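Local coordinates for taurine dioxygenase (Burkholderia ambifaria, PDB 5VN6), which probably catalyses the iron- and 2-oxoglutarate-dependent oxygenation of taurine and here carries magnesium at its metal site, at residues 108-113 with 202-207; 159-164 with 182-187. One frame throughout, in Å; residues are numbered along the deposited sequence.

Contacts 1 and 2 are neighbours, their centres about 7 Å apart, and contact 2 is nested along the chain inside the loop that contact 1 closes. Contact 1 starts at the metal: Asp-108 binds magnesium together with His-106 and His-266. Contact 2 lies farther from the metal, the side chain of His-160 being about 10 Å from that of Asp-108. Two probable hydrogen bonds join the contacts, Ser-110 OG to His-160 ND1 at 2.8 Å and Phe-206 O to Ser-161 N at 3.0 Å. Trp-111 also meets Tyr-182 edge-to-face, so its indole has aromatic neighbours in both contacts.

Contact 1 (108-113 with 202-207); sequences DASWRV and YVNAFT. With MG (magnesium ion), chain C.
Two loops, each folded into a type I beta turn (Ala-109 to Arg-112 and Asn-204 to Thr-207), have their nearest CA atoms at Trp-111 and Phe-206, 6.6 Å apart. Segment 108-113 begins with the aspartate of the two-histidine, one-carboxylate metal site of the cupin-type dioxygenases. Asp-108 OD1 binds the magnesium ion at 2.3 Å, and His-106 and His-266 are the other protein ligands. From this metal residue the chain turns so that Ser-110 and Trp-111 face the second loop. Ser-110 OG lies between its own backbone N and carbonyl carbon (chi1 70°), where it receives a nearly straight hydrogen bond from Asn-204 ND2 at 2.9 Å. The serine oxygen lies almost in the amide plane of Asn-204, and its second partner is His-160 ND1, so this buried hydroxyl is gripped by two hydrogen bonds, roughly at right angles. The other end of the amide serves its own loop: Asn-204 OD1 accepts from Phe-206 N at 2.8 Å, closing an Asx turn, with the donor well above the carbonyl plane. Asn-204 N in turn donates to Thr-207 OG1 at 2.9 Å, which further fixes the turn. The same asparagine thus shapes its loop and ties it to the metal-bearing one. Phe-206 and Trp-111 form a T-shaped pair, the planes 81° apart, with the pyrrole edge of the indole directed at the phenyl face. On the indole's own face, Ala-109 CA and Arg-112 CG lie toward the rim, while Trp-111 CH2 lies over the centre of the Arg-112 guanidinium. Tyr-202 reaches in with its hydroxyl end, OH lying 3.5 Å from Ser-110 CB. At the centre of the aromatic pair, Trp-111 CD1 sits over the middle of the Phe-206 ring, 3.7 Å from CE2.

Contact 2 (159-164 with 182-187); sequences RHSIEA and YPDAEH
An antiparallel pairing of strands 157-160 and 185-192, central in a four-stranded sheet, brings these segments together just after helix 172-181 has led the chain back. His-160 and Ala-185 form the hydrogen-bonded pair: His-160 N donates to Ala-185 O at 2.8 Å, and Ala-185 N returns a bond to His-160 O. In the neighbouring non-hydrogen-bonded pair, extended Arg-159 crosses Glu-186 obliquely. Arg-159 NH1 bonds, in the guanidinium plane, to Asp-184 O at 2.7 Å, whereas Glu-186 OE1 lies over the guanidinium face, a salt bridge of charge alone; Glu-186 OE2 pairs with Arg-157. On the sheet face of His-160 and Ala-185, the CD2 edge of His-187 points at the His-160 ring in a T-shaped pair, with His-187 CD2 3.5 Å from His-160 CD2. A water links His-160 NE2 to His-187 O, while His-160 ND1 bonds to Ser-110 OG. Beyond the strands, one water joins Ser-161 OG, Glu-163 OE1 and Asp-184 OD1. The two carboxylates come to 4.3 Å between Glu-163 OE1 and Asp-184 OD1, a like-charge approach probably eased by Lys-179, which salt-bridges both residues, and by the water that donates to both oxygens. Ser-161 OG also accepts from Ala-164 N at 2.9 Å, closing an ST motif where strand 157-160 gives way to the loop. These strands, joined through helix 172-181, are the inner pair of the sheet beside the metal-bearing part of this cupin-clan fold.

Contact 1 (108-113 with 202-207)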
ATOM      1  N   ASP A 108     -12.951 -11.281  -0.707  1.00 32.95           N
ATOM      2  CA  ASP A 108     -13.024 -12.697  -1.075  1.00 43.31           C
ATOM      3  C   ASP A 108     -14.376 -13.081  -1.669  1.00 42.84           C
ATOM      4  O   ASP A 108     -15.431 -12.826  -1.073  1.00 38.13           O
ATOM      5  CB  ASP A 108     -12.728 -13.573   0.146  1.00 48.32           C
ATOM      6  CG  ASP A 108     -11.270 -13.989   0.218  1.00 64.09           C
ATOM      7  OD1 ASP A 108     -10.531 -13.759  -0.768  1.00 64.71           O
ATOM      8  OD2 ASP A 108     -10.856 -14.523   1.270  1.00 72.75           O
ATOM      9  N   ALA A 109     -14.321 -13.673  -2.872  1.00 35.74           N
ATOM     10  CA  ALA A 109     -15.464 -14.309  -3.527  1.00 42.94           C
ATOM     11  C   ALA A 109     -16.685 -13.395  -3.591  1.00 42.10           C
ATOM     12  O   ALA A 109     -17.822 -13.839  -3.427  1.00 37.14           O
ATOM     13  CB  ALA A 109     -15.824 -15.632  -2.846  1.00 39.57           C
ATOM     14  N   SER A 110     -16.456 -12.103  -3.822  1.00 34.29           N
ATOM     15  CA  SER A 110     -17.584 -11.218  -4.074  1.00 32.80           C
ATOM     16  C   SER A 110     -18.279 -11.542  -5.393  1.00 39.22           C
ATOM     17  O   SER A 110     -19.356 -10.993  -5.662  1.00 37.21           O
ATOM     18  CB  SER A 110     -17.109  -9.752  -4.035  1.00 36.18           C
ATOM     19  OG  SER A 110     -16.298  -9.454  -5.160  1.00 36.07           O
ATOM     20  N   TRP A 111     -17.670 -12.392  -6.241  1.00 37.18           N
ATOM     21  CA  TRP A 111     -18.325 -12.886  -7.448  1.00 35.69           C
ATOM     22  C   TRP A 111     -19.393 -13.930  -7.136  1.00 41.04           C
ATOM     23  O   TRP A 111     -20.014 -14.439  -8.071  1.00 36.14           O
ATOM     24  CB  TRP A 111     -17.298 -13.497  -8.415  1.00 36.08           C
ATOM     25  CG  TRP A 111     -16.330 -14.436  -7.741  1.00 40.81           C
ATOM     26  CD1 TRP A 111     -15.070 -14.132  -7.290  1.00 41.51           C
ATOM     27  CD2 TRP A 111     -16.539 -15.823  -7.435  1.00 45.44           C
ATOM     28  NE1 TRP A 111     -14.488 -15.242  -6.724  1.00 40.80           N
ATOM     29  CE2 TRP A 111     -15.367 -16.291  -6.795  1.00 47.74           C
ATOM     30  CE3 TRP A 111     -17.601 -16.720  -7.643  1.00 46.48           C
ATOM     31  CZ2 TRP A 111     -15.227 -17.611  -6.355  1.00 52.13           C
ATOM     32  CZ3 TRP A 111     -17.461 -18.035  -7.199  1.00 50.96           C
ATOM     33  CH2 TRP A 111     -16.284 -18.465  -6.554  1.00 45.66           C
ATOM     34  N   ARG A 112     -19.589 -14.276  -5.865  1.00 35.75           N
ATOM     35  CA  ARG A 112     -20.632 -15.198  -5.440  1.00 46.53           C
ATOM     36  C   ARG A 112     -21.887 -14.427  -5.082  1.00 42.22           C
ATOM     37  O   ARG A 112     -21.835 -13.259  -4.701  1.00 39.03           O
ATOM     38  CB  ARG A 112     -20.208 -16.007  -4.210  1.00 50.56           C
ATOM     39  CG  ARG A 112     -19.123 -17.034  -4.399  1.00 44.17           C
ATOM     40  CD  ARG A 112     -19.094 -17.942  -3.169  1.00 45.22           C
ATOM     41  NE  ARG A 112     -17.915 -18.791  -3.097  1.00 49.67           N
ATOM     42  CZ  ARG A 112     -17.856 -20.026  -3.592  1.00 58.04           C
ATOM     43  NH1 ARG A 112     -18.916 -20.557  -4.191  1.00 57.79           N
ATOM     44  NH2 ARG A 112     -16.741 -20.737  -3.485  1.00 64.96           N
ATOM     45  N   VAL A 113     -23.018 -15.126  -5.155  1.00 42.33           N
ATOM     46  CA  VAL A 113     -24.286 -14.568  -4.697  1.00 44.14           C
ATOM     47  C   VAL A 113     -24.223 -14.234  -3.210  1.00 38.86           C
ATOM     48  O   VAL A 113     -24.754 -13.208  -2.762  1.00 40.05           O
ATOM     49  CB  VAL A 113     -25.421 -15.563  -5.006  1.00 54.18           C
ATOM     50  CG1 VAL A 113     -26.719 -15.109  -4.385  1.00 55.14           C
ATOM     51  CG2 VAL A 113     -25.573 -15.715  -6.518  1.00 59.88           C
ATOM     52  N   TYR A 202     -18.358  -1.287  -1.713  1.00 27.79           N
ATOM     53  CA  TYR A 202     -18.337  -2.698  -2.083  1.00 27.92           C
ATOM     54  C   TYR A 202     -18.142  -2.927  -3.585  1.00 35.22           C
ATOM     55  O   TYR A 202     -18.949  -3.600  -4.239  1.00 38.17           O
ATOM     56  CB  TYR A 202     -19.640  -3.362  -1.583  1.00 27.53           C
ATOM     57  CG  TYR A 202     -19.517  -4.857  -1.485  1.00 32.48           C
ATOM     58  CD1 TYR A 202     -20.324  -5.690  -2.244  1.00 34.97           C
ATOM     59  CD2 TYR A 202     -18.567  -5.440  -0.638  1.00 30.65           C
ATOM     60  CE1 TYR A 202     -20.202  -7.060  -2.176  1.00 36.53           C
ATOM     61  CE2 TYR A 202     -18.425  -6.807  -0.576  1.00 32.68           C
ATOM     62  CZ  TYR A 202     -19.260  -7.614  -1.350  1.00 39.70           C
ATOM     63  OH  TYR A 202     -19.152  -8.978  -1.299  1.00 37.40           O
ATOM     64  N   VAL A 203     -17.056  -2.391  -4.134  1.00 29.65           N
ATOM     65  CA  VAL A 203     -16.544  -2.770  -5.446  1.00 34.52           C
ATOM     66  C   VAL A 203     -15.055  -3.060  -5.292  1.00 31.76           C
ATOM     67  O   VAL A 203     -14.374  -2.467  -4.451  1.00 28.04           O
ATOM     68  CB  VAL A 203     -16.797  -1.681  -6.514  1.00 28.70           C
ATOM     69  CG1 VAL A 203     -18.311  -1.562  -6.797  1.00 28.90           C
ATOM     70  CG2 VAL A 203     -16.193  -0.308  -6.063  1.00 22.86           C
ATOM     71  N   ASN A 204     -14.548  -3.996  -6.087  1.00 28.31           N
ATOM     72  CA  ASN A 204     -13.156  -4.421  -5.946  1.00 28.40           C
ATOM     73  C   ASN A 204     -12.672  -4.968  -7.290  1.00 30.50           C
ATOM     74  O   ASN A 204     -13.332  -4.799  -8.322  1.00 27.18           O
ATOM     75  CB  ASN A 204     -13.005  -5.436  -4.796  1.00 24.39           C
ATOM     76  CG  ASN A 204     -13.598  -6.809  -5.116  1.00 33.73           C
ATOM     77  OD1 ASN A 204     -12.957  -7.626  -5.766  1.00 37.91           O
ATOM     78  ND2 ASN A 204     -14.795  -7.083  -4.606  1.00 30.48           N
ATOM     79  N   ALA A 205     -11.517  -5.653  -7.266  1.00 31.90           N
ATOM     80  CA  ALA A 205     -10.891  -6.134  -8.497  1.00 36.62           C
ATOM     81  C   ALA A 205     -11.810  -7.073  -9.273  1.00 34.42           C
ATOM     82  O   ALA A 205     -11.699  -7.171 -10.498  1.00 33.43           O
ATOM     83  CB  ALA A 205      -9.559  -6.831  -8.187  1.00 29.81           C
ATOM     84  N   PHE A 206     -12.733  -7.752  -8.589  1.00 26.81           N
ATOM     85  CA  PHE A 206     -13.668  -8.632  -9.279  1.00 35.28           C
ATOM     86  C   PHE A 206     -14.770  -7.882 -10.012  1.00 40.61           C
ATOM     87  O   PHE A 206     -15.443  -8.486 -10.848  1.00 38.29           O
ATOM     88  CB  PHE A 206     -14.327  -9.605  -8.289  1.00 37.07           C
ATOM     89  CG  PHE A 206     -13.389 -10.642  -7.741  1.00 38.26           C
ATOM     90  CD1 PHE A 206     -13.195 -10.763  -6.373  1.00 40.58           C
ATOM     91  CD2 PHE A 206     -12.689 -11.484  -8.593  1.00 38.00           C
ATOM     92  CE1 PHE A 206     -12.331 -11.716  -5.858  1.00 41.81           C
ATOM     93  CE2 PHE A 206     -11.828 -12.437  -8.086  1.00 46.29           C
ATOM     94  CZ  PHE A 206     -11.649 -12.555  -6.709  1.00 44.25           C
ATOM     95  N   THR A 207     -14.980  -6.597  -9.718  1.00 35.87           N
ATOM     96  CA  THR A 207     -16.127  -5.876 -10.258  1.00 33.72           C
ATOM     97  C   THR A 207     -15.854  -5.463 -11.703  1.00 34.87           C
ATOM     98  O   THR A 207     -14.823  -4.841 -12.000  1.00 30.55           O
ATOM     99  CB  THR A 207     -16.427  -4.642  -9.406  1.00 31.37           C
ATOM    100  OG1 THR A 207     -16.475  -5.000  -8.017  1.00 29.42           O
ATOM    101  CG2 THR A 207     -17.734  -4.022  -9.822  1.00 32.13           C
TER
HETATM  102 MG    MG C 300      -8.278 -13.742  -0.915  1.00 48.04          MG

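Contact 2 (159-164 with 182-187)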
ATOM      1  N   ARG A 159     -21.658  -5.690 -11.109  1.00 35.32           N
ATOM      2  CA  ARG A 159     -21.476  -7.135 -11.234  1.00 32.27           C
ATOM      3  C   ARG A 159     -20.027  -7.542 -10.969  1.00 34.61           C
ATOM      4  O   ARG A 159     -19.091  -6.823 -11.345  1.00 34.89           O
ATOM      5  CB  ARG A 159     -21.956  -7.637 -12.599  1.00 40.55           C
ATOM      6  CG  ARG A 159     -23.479  -7.915 -12.575  1.00 43.95           C
ATOM      7  CD  ARG A 159     -24.058  -8.540 -13.839  1.00 42.58           C
ATOM      8  NE  ARG A 159     -25.513  -8.387 -13.853  1.00 45.65           N
ATOM      9  CZ  ARG A 159     -26.372  -9.161 -13.185  1.00 47.37           C
ATOM     10  NH1 ARG A 159     -25.945 -10.175 -12.452  1.00 50.88           N
ATOM     11  NH2 ARG A 159     -27.670  -8.920 -13.250  1.00 41.26           N
ATOM     12  N   HIS A 160     -19.869  -8.685 -10.286  1.00 37.77           N
ATOM     13  CA  HIS A 160     -18.585  -9.257  -9.874  1.00 34.94           C
ATOM     14  C   HIS A 160     -18.436 -10.617 -10.532  1.00 40.62           C
ATOM     15  O   HIS A 160     -19.299 -11.484 -10.358  1.00 44.75           O
ATOM     16  CB  HIS A 160     -18.517  -9.420  -8.360  1.00 35.27           C
ATOM     17  CG  HIS A 160     -18.795  -8.165  -7.601  1.00 33.04           C
ATOM     18  ND1 HIS A 160     -17.951  -7.697  -6.620  1.00 30.68           N
ATOM     19  CD2 HIS A 160     -19.815  -7.278  -7.679  1.00 32.85           C
ATOM     20  CE1 HIS A 160     -18.444  -6.583  -6.115  1.00 32.96           C
ATOM     21  NE2 HIS A 160     -19.567  -6.294  -6.749  1.00 30.28           N
ATOM     22  N   SER A 161     -17.348 -10.815 -11.268  1.00 36.62           N
ATOM     23  CA  SER A 161     -17.286 -11.905 -12.230  1.00 42.88           C
ATOM     24  C   SER A 161     -16.129 -12.841 -11.924  1.00 41.76           C
ATOM     25  O   SER A 161     -14.981 -12.404 -11.835  1.00 40.93           O
ATOM     26  CB  SER A 161     -17.150 -11.359 -13.661  1.00 40.40           C
ATOM     27  OG  SER A 161     -16.799 -12.393 -14.552  1.00 43.98           O
ATOM     28  N   ILE A 162     -16.422 -14.137 -11.810  1.00 42.15           N
ATOM     29  CA  ILE A 162     -15.308 -15.072 -11.779  1.00 43.76           C
ATOM     30  C   ILE A 162     -14.857 -15.364 -13.203  1.00 44.21           C
ATOM     31  O   ILE A 162     -13.679 -15.681 -13.435  1.00 40.06           O
ATOM     32  CB  ILE A 162     -15.666 -16.361 -11.017  1.00 48.09           C
ATOM     33  CG1 ILE A 162     -14.394 -17.160 -10.730  1.00 50.57           C
ATOM     34  CG2 ILE A 162     -16.619 -17.235 -11.837  1.00 48.10           C
ATOM     35  CD1 ILE A 162     -14.590 -18.309  -9.777  1.00 51.81           C
ATOM     36  N   GLU A 163     -15.773 -15.234 -14.173  1.00 44.86           N
ATOM     37  CA  GLU A 163     -15.427 -15.431 -15.577  1.00 44.83           C
ATOM     38  C   GLU A 163     -14.239 -14.572 -15.993  1.00 43.83           C
ATOM     39  O   GLU A 163     -13.312 -15.055 -16.652  1.00 46.84           O
ATOM     40  CB  GLU A 163     -16.625 -15.112 -16.477  1.00 38.76           C
ATOM     41  CG  GLU A 163     -16.213 -15.115 -17.932  1.00 41.33           C
ATOM     42  CD  GLU A 163     -17.297 -14.701 -18.898  1.00 46.55           C
ATOM     43  OE1 GLU A 163     -18.100 -13.804 -18.586  1.00 46.47           O
ATOM     44  OE2 GLU A 163     -17.340 -15.295 -19.989  1.00 49.33           O
ATOM     45  N   ALA A 164     -14.273 -13.280 -15.645  1.00 38.68           N
ATOM     46  CA  ALA A 164     -13.281 -12.318 -16.110  1.00 41.89           C
ATOM     47  C   ALA A 164     -12.025 -12.279 -15.247  1.00 43.21           C
ATOM     48  O   ALA A 164     -11.059 -11.592 -15.610  1.00 40.99           O
ATOM     49  CB  ALA A 164     -13.902 -10.914 -16.192  1.00 31.16           C
ATOM     50  N   TYR A 182     -21.113 -20.208 -12.049  1.00 50.18           N
ATOM     51  CA  TYR A 182     -21.211 -19.030 -11.175  1.00 52.28           C
ATOM     52  C   TYR A 182     -21.516 -17.770 -11.978  1.00 53.99           C
ATOM     53  O   TYR A 182     -20.598 -16.993 -12.284  1.00 47.70           O
ATOM     54  CB  TYR A 182     -19.931 -18.812 -10.360  1.00 50.97           C
ATOM     55  CG  TYR A 182     -19.459 -20.018  -9.585  1.00 49.19           C
ATOM     56  CD1 TYR A 182     -20.071 -20.377  -8.389  1.00 49.14           C
ATOM     57  CD2 TYR A 182     -18.391 -20.782 -10.033  1.00 48.22           C
ATOM     58  CE1 TYR A 182     -19.650 -21.490  -7.672  1.00 58.07           C
ATOM     59  CE2 TYR A 182     -17.948 -21.881  -9.317  1.00 57.59           C
ATOM     60  CZ  TYR A 182     -18.585 -22.239  -8.140  1.00 62.92           C
ATOM     61  OH  TYR A 182     -18.147 -23.336  -7.432  1.00 72.02           O
ATOM     62  N   PRO A 183     -22.793 -17.512 -12.295  1.00 51.97           N
ATOM     63  CA  PRO A 183     -23.136 -16.284 -13.039  1.00 48.82           C
ATOM     64  C   PRO A 183     -22.670 -15.021 -12.311  1.00 41.32           C
ATOM     65  O   PRO A 183     -22.697 -14.951 -11.080  1.00 40.51           O
ATOM     66  CB  PRO A 183     -24.666 -16.348 -13.139  1.00 49.61           C
ATOM     67  CG  PRO A 183     -25.011 -17.804 -12.971  1.00 53.56           C
ATOM     68  CD  PRO A 183     -23.978 -18.346 -12.017  1.00 56.05           C
ATOM     69  N   ASP A 184     -22.229 -14.024 -13.091  1.00 39.84           N
ATOM     70  CA  ASP A 184     -21.715 -12.774 -12.535  1.00 47.04           C
ATOM     71  C   ASP A 184     -22.709 -12.187 -11.539  1.00 50.06           C
ATOM     72  O   ASP A 184     -23.839 -11.853 -11.900  1.00 48.16           O
ATOM     73  CB  ASP A 184     -21.442 -11.752 -13.650  1.00 45.62           C
ATOM     74  CG  ASP A 184     -20.530 -12.284 -14.762  1.00 49.16           C
ATOM     75  OD1 ASP A 184     -20.096 -11.461 -15.593  1.00 54.58           O
ATOM     76  OD2 ASP A 184     -20.269 -13.505 -14.844  1.00 55.55           O
ATOM     77  N   ALA A 185     -22.282 -12.043 -10.284  1.00 45.57           N
ATOM     78  CA  ALA A 185     -23.182 -11.642  -9.214  1.00 47.10           C
ATOM     79  C   ALA A 185     -23.301 -10.123  -9.151  1.00 47.06           C
ATOM     80  O   ALA A 185     -22.294  -9.404  -9.135  1.00 42.18           O
ATOM     81  CB  ALA A 185     -22.700 -12.198  -7.871  1.00 44.95           C
ATOM     82  N   GLU A 186     -24.534  -9.637  -9.100  1.00 44.44           N
ATOM     83  CA  GLU A 186     -24.784  -8.219  -8.897  1.00 44.42           C
ATOM     84  C   GLU A 186     -24.883  -7.947  -7.402  1.00 42.41           C
ATOM     85  O   GLU A 186     -25.562  -8.684  -6.675  1.00 42.75           O
ATOM     86  CB  GLU A 186     -26.073  -7.782  -9.590  1.00 47.08           C
ATOM     87  CG  GLU A 186     -26.422  -6.326  -9.338  1.00 48.12           C
ATOM     88  CD  GLU A 186     -27.573  -5.836 -10.209  1.00 54.50           C
ATOM     89  OE1 GLU A 186     -27.426  -5.825 -11.448  1.00 50.21           O
ATOM     90  OE2 GLU A 186     -28.642  -5.500  -9.645  1.00 48.42           O
ATOM     91  N   HIS A 187     -24.219  -6.890  -6.955  1.00 36.95           N
ATOM     92  CA  HIS A 187     -24.199  -6.463  -5.562  1.00 39.72           C
ATOM     93  C   HIS A 187     -24.379  -4.957  -5.486  1.00 39.32           C
ATOM     94  O   HIS A 187     -23.961  -4.235  -6.399  1.00 36.36           O
ATOM     95  CB  HIS A 187     -22.875  -6.832  -4.876  1.00 35.37           C
ATOM     96  CG  HIS A 187     -22.634  -8.305  -4.807  1.00 38.28           C
ATOM     97  ND1 HIS A 187     -23.470  -9.159  -4.125  1.00 39.37           N
ATOM     98  CD2 HIS A 187     -21.660  -9.076  -5.340  1.00 35.75           C
ATOM     99  CE1 HIS A 187     -23.026 -10.397  -4.243  1.00 46.03           C
ATOM    100  NE2 HIS A 187     -21.915 -10.370  -4.960  1.00 41.80           N
TER
HETATM  101  O   HOH W   1     -21.053  -3.924  -6.139  1.00 29.34           O
HETATM  102  O   HOH W   2     -17.779 -11.698 -16.901  1.00 41.97           O
HETATM  103  O   HOH W   3     -19.387 -14.695 -10.944  1.00 34.81           O
HETATM  104  O   HOH W   4     -18.680 -15.505 -13.810  1.00 46.55           O